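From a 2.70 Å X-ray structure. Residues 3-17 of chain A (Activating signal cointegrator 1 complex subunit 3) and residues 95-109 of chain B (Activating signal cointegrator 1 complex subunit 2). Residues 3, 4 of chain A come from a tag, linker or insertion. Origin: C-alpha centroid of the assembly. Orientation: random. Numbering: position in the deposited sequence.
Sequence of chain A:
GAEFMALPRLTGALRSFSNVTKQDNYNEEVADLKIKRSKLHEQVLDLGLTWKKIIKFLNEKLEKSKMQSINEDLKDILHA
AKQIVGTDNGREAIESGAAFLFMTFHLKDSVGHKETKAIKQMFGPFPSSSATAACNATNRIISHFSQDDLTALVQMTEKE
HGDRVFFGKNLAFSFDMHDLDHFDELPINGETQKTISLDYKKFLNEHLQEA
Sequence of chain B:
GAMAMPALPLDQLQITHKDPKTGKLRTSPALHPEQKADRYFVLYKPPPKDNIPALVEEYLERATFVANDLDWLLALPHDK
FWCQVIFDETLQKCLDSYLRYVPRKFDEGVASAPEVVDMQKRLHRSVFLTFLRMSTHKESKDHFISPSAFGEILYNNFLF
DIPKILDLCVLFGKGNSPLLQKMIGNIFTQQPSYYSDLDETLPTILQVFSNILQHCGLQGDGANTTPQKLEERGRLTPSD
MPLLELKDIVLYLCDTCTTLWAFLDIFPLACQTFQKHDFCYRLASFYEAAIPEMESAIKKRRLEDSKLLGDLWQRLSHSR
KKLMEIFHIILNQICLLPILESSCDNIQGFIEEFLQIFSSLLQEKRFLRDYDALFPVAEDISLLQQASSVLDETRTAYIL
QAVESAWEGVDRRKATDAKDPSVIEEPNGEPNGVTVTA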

ATOM      1  N   GLU A   3       8.094  13.227  11.164  1.00183.17           N
ATOM      2  CA  GLU A   3       6.778  12.609  11.280  1.00186.47           C
ATOM      3  C   GLU A   3       6.231  12.299   9.899  1.00192.69           C
ATOM      4  O   GLU A   3       6.055  13.201   9.080  1.00177.93           O
ATOM      5  CB  GLU A   3       5.806  13.515  12.037  1.00183.83           C
ATOM      6  CG  GLU A   3       4.381  12.978  12.071  1.00175.73           C
ATOM      7  CD  GLU A   3       3.369  14.017  12.505  1.00170.29           C
ATOM      8  OE1 GLU A   3       3.740  15.207  12.592  1.00170.05           O
ATOM      9  OE2 GLU A   3       2.203  13.646  12.757  1.00163.81           O
ATOM     10  N   PHE A   4       5.955  11.018   9.649  1.00208.21           N
ATOM     11  CA  PHE A   4       5.540  10.607   8.314  1.00208.62           C
ATOM     12  C   PHE A   4       4.028  10.684   8.147  1.00196.02           C
ATOM     13  O   PHE A   4       3.537  10.840   7.024  1.00184.35           O
ATOM     14  CB  PHE A   4       6.085   9.206   7.998  1.00210.95           C
ATOM     15  CG  PHE A   4       7.606   9.134   7.950  1.00213.22           C
ATOM     16  CD1 PHE A   4       8.254   7.978   7.533  1.00210.62           C
ATOM     17  CD2 PHE A   4       8.384  10.226   8.327  1.00216.95           C
ATOM     18  CE1 PHE A   4       9.647   7.921   7.495  1.00209.56           C
ATOM     19  CE2 PHE A   4       9.765  10.173   8.294  1.00212.98           C
ATOM     20  CZ  PHE A   4      10.401   9.018   7.879  1.00209.81           C
ATOM     21  N   MET A   5       3.286  10.611   9.253  1.00183.35           N
ATOM     22  CA  MET A   5       1.883  11.007   9.248  1.00166.97           C
ATOM     23  C   MET A   5       1.710  12.470   8.855  1.00148.30           C
ATOM     24  O   MET A   5       0.595  12.884   8.515  1.00144.36           O
ATOM     25  CB  MET A   5       1.261  10.761  10.629  1.00163.98           C
ATOM     26  CG  MET A   5       1.554   9.390  11.229  1.00154.14           C
ATOM     27  SD  MET A   5       0.154   8.721  12.159  1.00151.40           S
ATOM     28  CE  MET A   5      -0.448  10.192  12.994  1.00152.83           C
ATOM     29  N   ALA A   6       2.784  13.260   8.903  1.00131.19           N
ATOM     30  CA  ALA A   6       2.702  14.665   8.529  1.00120.99           C
ATOM     31  C   ALA A   6       2.908  14.882   7.035  1.00115.96           C
ATOM     32  O   ALA A   6       2.428  15.886   6.496  1.00116.34           O
ATOM     33  CB  ALA A   6       3.729  15.479   9.321  1.00113.95           C
ATOM     34  N   LEU A   7       3.592  13.960   6.352  1.00100.95           N
ATOM     35  CA  LEU A   7       4.065  14.246   5.004  1.00 91.88           C
ATOM     36  C   LEU A   7       2.894  14.513   4.063  1.00 85.04           C
ATOM     37  O   LEU A   7       1.894  13.784   4.083  1.00 78.48           O
ATOM     38  CB  LEU A   7       4.905  13.105   4.432  1.00 92.23           C
ATOM     39  CG  LEU A   7       6.168  12.568   5.092  1.00 92.18           C
ATOM     40  CD1 LEU A   7       6.155  11.079   4.891  1.00 92.43           C
ATOM     41  CD2 LEU A   7       7.432  13.195   4.493  1.00102.98           C
ATOM     42  N   PRO A   8       3.001  15.529   3.206  1.00 81.35           N
ATOM     43  CA  PRO A   8       1.876  15.948   2.359  1.00 75.13           C
ATOM     44  C   PRO A   8       1.683  14.986   1.197  1.00 80.80           C
ATOM     45  O   PRO A   8       2.569  14.826   0.354  1.00 86.45           O
ATOM     46  CB  PRO A   8       2.304  17.339   1.879  1.00 70.90           C
ATOM     47  CG  PRO A   8       3.795  17.287   1.898  1.00 77.60           C
ATOM     48  CD  PRO A   8       4.159  16.427   3.075  1.00 88.87           C
ATOM     49  N   ARG A   9       0.514  14.346   1.150  1.00 81.41           N
ATOM     50  CA  ARG A   9       0.213  13.348   0.133  1.00 84.22           C
ATOM     51  C   ARG A   9      -1.111  13.663  -0.551  1.00 86.33           C
ATOM     52  O   ARG A   9      -2.080  14.089   0.091  1.00 92.71           O
ATOM     53  CB  ARG A   9       0.176  11.933   0.729  1.00 72.77           C
ATOM     54  CG  ARG A   9       1.482  11.523   1.398  1.00 78.72           C
ATOM     55  CD  ARG A   9       1.648  10.016   1.456  1.00 80.55           C
ATOM     56  NE  ARG A   9       3.039   9.632   1.668  1.00 81.13           N
ATOM     57  CZ  ARG A   9       3.517   9.144   2.809  1.00 88.01           C
ATOM     58  NH1 ARG A   9       4.799   8.820   2.906  1.00 92.91           N
ATOM     59  NH2 ARG A   9       2.715   8.981   3.851  1.00 93.62           N
ATOM     60  N   LEU A  10      -1.135  13.437  -1.865  1.00 81.59           N
ATOM     61  CA  LEU A  10      -2.320  13.729  -2.663  1.00 74.88           C
ATOM     62  C   LEU A  10      -3.530  12.960  -2.156  1.00 78.78           C
ATOM     63  O   LEU A  10      -4.615  13.527  -2.007  1.00 88.56           O
ATOM     64  CB  LEU A  10      -2.051  13.395  -4.130  1.00 62.22           C
ATOM     65  CG  LEU A  10      -3.285  13.340  -5.024  1.00 61.04           C
ATOM     66  CD1 LEU A  10      -3.915  14.713  -5.155  1.00 67.43           C
ATOM     67  CD2 LEU A  10      -2.901  12.797  -6.380  1.00 61.59           C
ATOM     68  N   THR A  11      -3.367  11.661  -1.905  1.00 71.58           N
ATOM     69  CA  THR A  11      -4.486  10.878  -1.393  1.00 71.23           C
ATOM     70  C   THR A  11      -4.858  11.303   0.020  1.00 81.73           C
ATOM     71  O   THR A  11      -6.003  11.108   0.447  1.00 84.79           O
ATOM     72  CB  THR A  11      -4.150   9.394  -1.433  1.00 71.82           C
ATOM     73  OG1 THR A  11      -2.928   9.160  -0.720  1.00 75.58           O
ATOM     74  CG2 THR A  11      -3.987   8.950  -2.872  1.00 63.94           C
ATOM     75  N   GLY A  12      -3.913  11.889   0.754  1.00 70.74           N
ATOM     76  CA  GLY A  12      -4.260  12.481   2.032  1.00 64.58           C
ATOM     77  C   GLY A  12      -5.193  13.661   1.865  1.00 76.94           C
ATOM     78  O   GLY A  12      -6.217  13.767   2.547  1.00 84.96           O
ATOM     79  N   ALA A  13      -4.858  14.559   0.937  1.00 82.96           N
ATOM     80  CA  ALA A  13      -5.747  15.678   0.642  1.00 79.36           C
ATOM     81  C   ALA A  13      -7.094  15.185   0.128  1.00 81.04           C
ATOM     82  O   ALA A  13      -8.143  15.721   0.498  1.00 86.81           O
ATOM     83  CB  ALA A  13      -5.095  16.613  -0.373  1.00 50.99           C
ATOM     84  N   LEU A  14      -7.079  14.154  -0.716  1.00 74.96           N
ATOM     85  CA  LEU A  14      -8.318  13.612  -1.264  1.00 68.43           C
ATOM     86  C   LEU A  14      -9.204  13.060  -0.161  1.00 76.46           C
ATOM     87  O   LEU A  14     -10.423  13.267  -0.170  1.00 97.42           O
ATOM     88  CB  LEU A  14      -8.006  12.524  -2.292  1.00 49.77           C
ATOM     89  CG  LEU A  14      -7.983  12.927  -3.766  1.00 59.42           C
ATOM     90  CD1 LEU A  14      -7.216  14.212  -3.967  1.00 59.18           C
ATOM     91  CD2 LEU A  14      -7.390  11.822  -4.620  1.00 55.06           C
ATOM     92  N   ARG A  15      -8.608  12.356   0.802  1.00 79.52           N
ATOM     93  CA  ARG A  15      -9.386  11.808   1.905  1.00 85.88           C
ATOM     94  C   ARG A  15      -9.917  12.915   2.803  1.00 90.06           C
ATOM     95  O   ARG A  15     -11.065  12.858   3.258  1.00 92.38           O
ATOM     96  CB  ARG A  15      -8.534  10.825   2.706  1.00 91.31           C
ATOM     97  CG  ARG A  15      -8.886   9.366   2.467  1.00 99.35           C
ATOM     98  CD  ARG A  15      -7.938   8.452   3.223  1.00 93.68           C
ATOM     99  NE  ARG A  15      -6.668   8.300   2.519  1.00 96.54           N
ATOM    100  CZ  ARG A  15      -6.237   7.166   1.970  1.00 87.50           C
ATOM    101  NH1 ARG A  15      -6.966   6.061   2.048  1.00 78.06           N
ATOM    102  NH2 ARG A  15      -5.067   7.135   1.348  1.00 79.58           N
ATOM    103  N   SER A  16      -9.100  13.937   3.059  1.00 87.53           N
ATOM    104  CA  SER A  16      -9.530  15.024   3.930  1.00 92.51           C
ATOM    105  C   SER A  16     -10.728  15.760   3.349  1.00102.47           C
ATOM    106  O   SER A  16     -11.637  16.159   4.085  1.00119.31           O
ATOM    107  CB  SER A  16      -8.372  15.995   4.170  1.00 93.13           C
ATOM    108  OG  SER A  16      -7.387  15.416   5.010  1.00104.87           O
ATOM    109  N   PHE A  17     -10.756  15.934   2.026  1.00 98.32           N
ATOM    110  CA  PHE A  17     -11.788  16.761   1.412  1.00111.01           C
ATOM    111  C   PHE A  17     -13.174  16.157   1.597  1.00118.66           C
ATOM    112  O   PHE A  17     -14.126  16.872   1.942  1.00129.10           O
ATOM    113  CB  PHE A  17     -11.487  16.967  -0.074  1.00124.17           C
ATOM    114  CG  PHE A  17     -12.637  17.542  -0.850  1.00129.42           C
ATOM    115  CD1 PHE A  17     -12.858  18.910  -0.879  1.00125.71           C
ATOM    116  CD2 PHE A  17     -13.500  16.711  -1.552  1.00134.07           C
ATOM    117  CE1 PHE A  17     -13.920  19.439  -1.588  1.00135.60           C
ATOM    118  CE2 PHE A  17     -14.564  17.232  -2.262  1.00138.48           C
ATOM    119  CZ  PHE A  17     -14.774  18.600  -2.282  1.00142.79           C
TER
ATOM    120  N   LEU B  95      -6.752  -1.217   6.642  1.00 73.17           N
ATOM    121  CA  LEU B  95      -6.138  -1.189   5.317  1.00 70.96           C
ATOM    122  C   LEU B  95      -6.028   0.238   4.786  1.00 79.74           C
ATOM    123  O   LEU B  95      -5.011   0.607   4.178  1.00 69.86           O
ATOM    124  CB  LEU B  95      -6.930  -2.070   4.355  1.00 78.94           C
ATOM    125  CG  LEU B  95      -6.850  -3.578   4.610  1.00 80.82           C
ATOM    126  CD1 LEU B  95      -8.078  -4.292   4.069  1.00 73.25           C
ATOM    127  CD2 LEU B  95      -5.588  -4.156   3.993  1.00 84.05           C
ATOM    128  N   ASP B  96      -7.065   1.053   5.005  1.00 78.99           N
ATOM    129  CA  ASP B  96      -6.984   2.470   4.666  1.00 79.60           C
ATOM    130  C   ASP B  96      -5.822   3.138   5.390  1.00 82.87           C
ATOM    131  O   ASP B  96      -5.105   3.952   4.799  1.00 94.97           O
ATOM    132  CB  ASP B  96      -8.302   3.166   5.010  1.00 90.83           C
ATOM    133  CG  ASP B  96      -8.432   4.533   4.365  1.00 97.56           C
ATOM    134  OD1 ASP B  96      -7.546   5.387   4.584  1.00106.38           O
ATOM    135  OD2 ASP B  96      -9.422   4.755   3.637  1.00103.39           O
ATOM    136  N   SER B  97      -5.622   2.803   6.670  1.00 82.15           N
ATOM    137  CA  SER B  97      -4.517   3.369   7.437  1.00 76.63           C
ATOM    138  C   SER B  97      -3.184   3.041   6.789  1.00 69.11           C
ATOM    139  O   SER B  97      -2.332   3.923   6.600  1.00 82.49           O
ATOM    140  CB  SER B  97      -4.537   2.827   8.866  1.00 79.25           C
ATOM    141  OG  SER B  97      -5.861   2.650   9.322  1.00100.56           O
ATOM    142  N   TYR B  98      -2.979   1.763   6.464  1.00 58.11           N
ATOM    143  CA  TYR B  98      -1.720   1.366   5.842  1.00 57.21           C
ATOM    144  C   TYR B  98      -1.516   2.101   4.523  1.00 71.76           C
ATOM    145  O   TYR B  98      -0.471   2.718   4.303  1.00 69.10           O
ATOM    146  CB  TYR B  98      -1.661  -0.150   5.633  1.00 55.46           C
ATOM    147  CG  TYR B  98      -0.395  -0.607   4.933  1.00 70.59           C
ATOM    148  CD1 TYR B  98       0.776  -0.843   5.648  1.00 86.28           C
ATOM    149  CD2 TYR B  98      -0.366  -0.790   3.555  1.00 73.79           C
ATOM    150  CE1 TYR B  98       1.944  -1.254   5.006  1.00 89.35           C
ATOM    151  CE2 TYR B  98       0.795  -1.199   2.909  1.00 78.61           C
ATOM    152  CZ  TYR B  98       1.945  -1.431   3.636  1.00 75.73           C
ATOM    153  OH  TYR B  98       3.093  -1.837   2.993  1.00 69.99           O
ATOM    154  N   LEU B  99      -2.515   2.067   3.638  1.00 73.96           N
ATOM    155  CA  LEU B  99      -2.360   2.717   2.338  1.00 67.25           C
ATOM    156  C   LEU B  99      -2.067   4.207   2.491  1.00 72.36           C
ATOM    157  O   LEU B  99      -1.216   4.761   1.782  1.00 66.48           O
ATOM    158  CB  LEU B  99      -3.614   2.505   1.493  1.00 70.56           C
ATOM    159  CG  LEU B  99      -3.838   1.104   0.923  1.00 68.20           C
ATOM    160  CD1 LEU B  99      -5.124   1.066   0.111  1.00 69.10           C
ATOM    161  CD2 LEU B  99      -2.652   0.657   0.086  1.00 59.38           C
ATOM    162  N   ARG B 100      -2.750   4.872   3.425  1.00 71.29           N
ATOM    163  CA  ARG B 100      -2.582   6.311   3.583  1.00 63.84           C
ATOM    164  C   ARG B 100      -1.203   6.660   4.124  1.00 81.68           C
ATOM    165  O   ARG B 100      -0.606   7.655   3.698  1.00 87.17           O
ATOM    166  CB  ARG B 100      -3.670   6.863   4.504  1.00 54.03           C
ATOM    167  CG  ARG B 100      -3.477   8.325   4.891  1.00 66.24           C
ATOM    168  CD  ARG B 100      -4.685   8.861   5.661  1.00 88.99           C
ATOM    169  NE  ARG B 100      -4.657  10.318   5.788  1.00109.73           N
ATOM    170  CZ  ARG B 100      -5.636  11.043   6.319  1.00129.34           C
ATOM    171  NH1 ARG B 100      -6.729  10.448   6.776  1.00149.48           N
ATOM    172  NH2 ARG B 100      -5.523  12.362   6.392  1.00128.29           N
ATOM    173  N   TYR B 101      -0.672   5.859   5.059  1.00 84.05           N
ATOM    174  CA  TYR B 101       0.495   6.294   5.816  1.00 71.79           C
ATOM    175  C   TYR B 101       1.787   5.546   5.512  1.00 68.84           C
ATOM    176  O   TYR B 101       2.851   6.017   5.926  1.00 72.50           O
ATOM    177  CB  TYR B 101       0.205   6.214   7.321  1.00 65.73           C
ATOM    178  CG  TYR B 101      -0.819   7.230   7.782  1.00 76.23           C
ATOM    179  CD1 TYR B 101      -0.561   8.595   7.697  1.00 77.52           C
ATOM    180  CD2 TYR B 101      -2.041   6.829   8.297  1.00 86.67           C
ATOM    181  CE1 TYR B 101      -1.498   9.533   8.113  1.00 81.89           C
ATOM    182  CE2 TYR B 101      -2.982   7.758   8.717  1.00 99.82           C
ATOM    183  CZ  TYR B 101      -2.706   9.106   8.623  1.00 91.69           C
ATOM    184  OH  TYR B 101      -3.648  10.017   9.046  1.00 94.26           O
ATOM    185  N   VAL B 102       1.743   4.428   4.790  1.00 70.12           N
ATOM    186  CA  VAL B 102       2.967   3.648   4.577  1.00 64.15           C
ATOM    187  C   VAL B 102       3.966   4.485   3.791  1.00 72.28           C
ATOM    188  O   VAL B 102       3.582   5.160   2.817  1.00 82.86           O
ATOM    189  CB  VAL B 102       2.651   2.325   3.853  1.00 71.71           C
ATOM    190  CG1 VAL B 102       1.977   2.571   2.517  1.00 65.94           C
ATOM    191  CG2 VAL B 102       3.917   1.506   3.661  1.00 82.58           C
ATOM    192  N   PRO B 103       5.237   4.519   4.182  1.00 81.51           N
ATOM    193  CA  PRO B 103       6.207   5.336   3.446  1.00 87.70           C
ATOM    194  C   PRO B 103       6.387   4.835   2.022  1.00 78.10           C
ATOM    195  O   PRO B 103       6.505   3.632   1.776  1.00 76.57           O
ATOM    196  CB  PRO B 103       7.494   5.191   4.269  1.00 91.41           C
ATOM    197  CG  PRO B 103       7.302   3.942   5.066  1.00 96.20           C
ATOM    198  CD  PRO B 103       5.835   3.888   5.369  1.00 94.00           C
ATOM    199  N   ARG B 104       6.381   5.773   1.082  1.00 75.80           N
ATOM    200  CA  ARG B 104       6.720   5.489  -0.302  1.00 67.93           C
ATOM    201  C   ARG B 104       8.234   5.492  -0.467  1.00 68.95           C
ATOM    202  O   ARG B 104       8.966   6.148   0.282  1.00 70.23           O
ATOM    203  CB  ARG B 104       6.083   6.515  -1.247  1.00 60.03           C
ATOM    204  CG  ARG B 104       4.574   6.373  -1.423  1.00 55.77           C
ATOM    205  CD  ARG B 104       3.816   7.076  -0.308  1.00 60.45           C
ATOM    206  NE  ARG B 104       2.387   7.187  -0.578  1.00 73.30           N
ATOM    207  CZ  ARG B 104       1.440   6.569   0.121  1.00 81.37           C
ATOM    208  NH1 ARG B 104       1.762   5.790   1.142  1.00 86.24           N
ATOM    209  NH2 ARG B 104       0.166   6.731  -0.199  1.00 91.36           N
ATOM    210  N   LYS B 105       8.706   4.740  -1.464  1.00 65.48           N
ATOM    211  CA  LYS B 105      10.146   4.642  -1.667  1.00 75.53           C
ATOM    212  C   LYS B 105      10.751   6.004  -1.976  1.00 77.44           C
ATOM    213  O   LYS B 105      11.786   6.375  -1.410  1.00 98.19           O
ATOM    214  CB  LYS B 105      10.474   3.643  -2.778  1.00 67.18           C
ATOM    215  CG  LYS B 105      11.982   3.399  -2.937  1.00 76.02           C
ATOM    216  CD  LYS B 105      12.298   2.018  -3.491  1.00 87.64           C
ATOM    217  CE  LYS B 105      12.067   0.923  -2.453  1.00101.58           C
ATOM    218  NZ  LYS B 105      12.417  -0.440  -2.959  1.00 99.70           N
ATOM    219  N   PHE B 106      10.108   6.776  -2.854  1.00 74.88           N
ATOM    220  CA  PHE B 106      10.681   8.057  -3.243  1.00 79.14           C
ATOM    221  C   PHE B 106      10.739   9.047  -2.090  1.00 74.22           C
ATOM    222  O   PHE B 106      11.370  10.097  -2.236  1.00 76.73           O
ATOM    223  CB  PHE B 106       9.907   8.656  -4.424  1.00 78.13           C
ATOM    224  CG  PHE B 106       8.448   8.901  -4.148  1.00 79.03           C
ATOM    225  CD1 PHE B 106       8.039   9.989  -3.390  1.00 73.33           C
ATOM    226  CD2 PHE B 106       7.482   8.053  -4.666  1.00 70.10           C
ATOM    227  CE1 PHE B 106       6.702  10.217  -3.141  1.00 73.15           C
ATOM    228  CE2 PHE B 106       6.147   8.278  -4.426  1.00 63.00           C
ATOM    229  CZ  PHE B 106       5.755   9.361  -3.659  1.00 70.93           C
ATOM    230  N   ASP B 107      10.111   8.741  -0.958  1.00 76.04           N
ATOM    231  CA  ASP B 107      10.202   9.616   0.199  1.00 84.50           C
ATOM    232  C   ASP B 107      11.622   9.618   0.762  1.00 78.94           C
ATOM    233  O   ASP B 107      12.433   8.724   0.493  1.00 68.11           O
ATOM    234  CB  ASP B 107       9.215   9.185   1.285  1.00 88.76           C
ATOM    235  CG  ASP B 107       7.808   9.663   1.012  1.00 98.67           C
ATOM    236  OD1 ASP B 107       7.651  10.774   0.458  1.00108.23           O
ATOM    237  OD2 ASP B 107       6.860   8.925   1.354  1.00 90.16           O
ATOM    238  N   GLU B 108      11.917  10.655   1.547  1.00 85.06           N
ATOM    239  CA  GLU B 108      13.187  10.760   2.253  1.00 80.63           C
ATOM    240  C   GLU B 108      13.310   9.612   3.242  1.00 96.96           C
ATOM    241  O   GLU B 108      12.577   9.557   4.235  1.00 99.50           O
ATOM    242  CB  GLU B 108      13.300  12.103   2.968  1.00 76.86           C
ATOM    243  CG  GLU B 108      14.237  13.087   2.297  1.00 94.62           C
ATOM    244  CD  GLU B 108      14.719  14.163   3.248  1.00105.42           C
ATOM    245  OE1 GLU B 108      13.919  14.601   4.101  1.00103.19           O
ATOM    246  OE2 GLU B 108      15.897  14.569   3.144  1.00106.92           O
ATOM    247  N   GLY B 109      14.224   8.692   2.979  1.00108.86           N
ATOM    248  CA  GLY B 109      14.267   7.423   3.684  1.00121.71           C
ATOM    249  C   GLY B 109      15.587   7.209   4.394  1.00140.10           C
ATOM    250  O   GLY B 109      16.656   7.365   3.800  1.00141.14           O
TER
HETATM  251  O   HOH W   1       0.705  10.627   4.695  1.00 77.28           O

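Two salt bridges carry the charge pairing of this contact. A:Arg9, at the N-cap position of helix 10-17, points its CA-to-CB bond toward chain B and places NH1 2.6 Å from B:Asp107 OD2. The N-H...acceptor angle of 154° makes this a hydrogen bond as well, and the carboxylate oxygen lies at the edge of the guanidinium, near its plane, where the N-H groups point. In the second bridge, A:Arg15 NH1 lies 2.7 Å from B:Asp96 OD1.

Like charges also meet. The guanidinium of A:Arg9 stacks flat on that of B:Arg104, with centres 4.3 Å apart and planes at 25°. A:Arg9 NE and B:Arg104 NE are 3.4 Å apart, but both are donors, so no hydrogen bond joins them. Acceptors take up the donors of B:Arg104: B:Arg104 NH1 and NH2 donate to B:Leu99 O at 3.2 and 3.1 Å, and B:Arg104 NH1 reaches B:Val102 O at 2.6 Å. B:Asp107 OD2 accepts from the backbone B:Arg104 N at 3.2 Å, so the same oxygen serves the turn and the partner chain. A:Arg15 instead lays a guanidinium face over B:Arg100, with A:Arg15 NH2 3.5 Å from B:Arg100 CB.

Water 1 extends the polar network. It accepts from A:Arg9 NH2 at 2.7 Å and donates weakly to A:Leu7 O and B:Arg100 O, each 3.4 Å from the water oxygen.

Apolar contacts lie toward the start of the chain A stretch. A:Met5 SD sits 4.4 Å from the B:Tyr101 ring centroid and 8° off the ring normal, a sulfur-aromatic contact over the face; A:Met5 CB approaches B:Tyr101 CE1 at 3.9 Å. The tag-derived A:Phe4 brings CD1 to 4.4 Å from B:Pro103 CB, a looser contact. Both chain A residues are poorly ordered, so these distances deserve less weight.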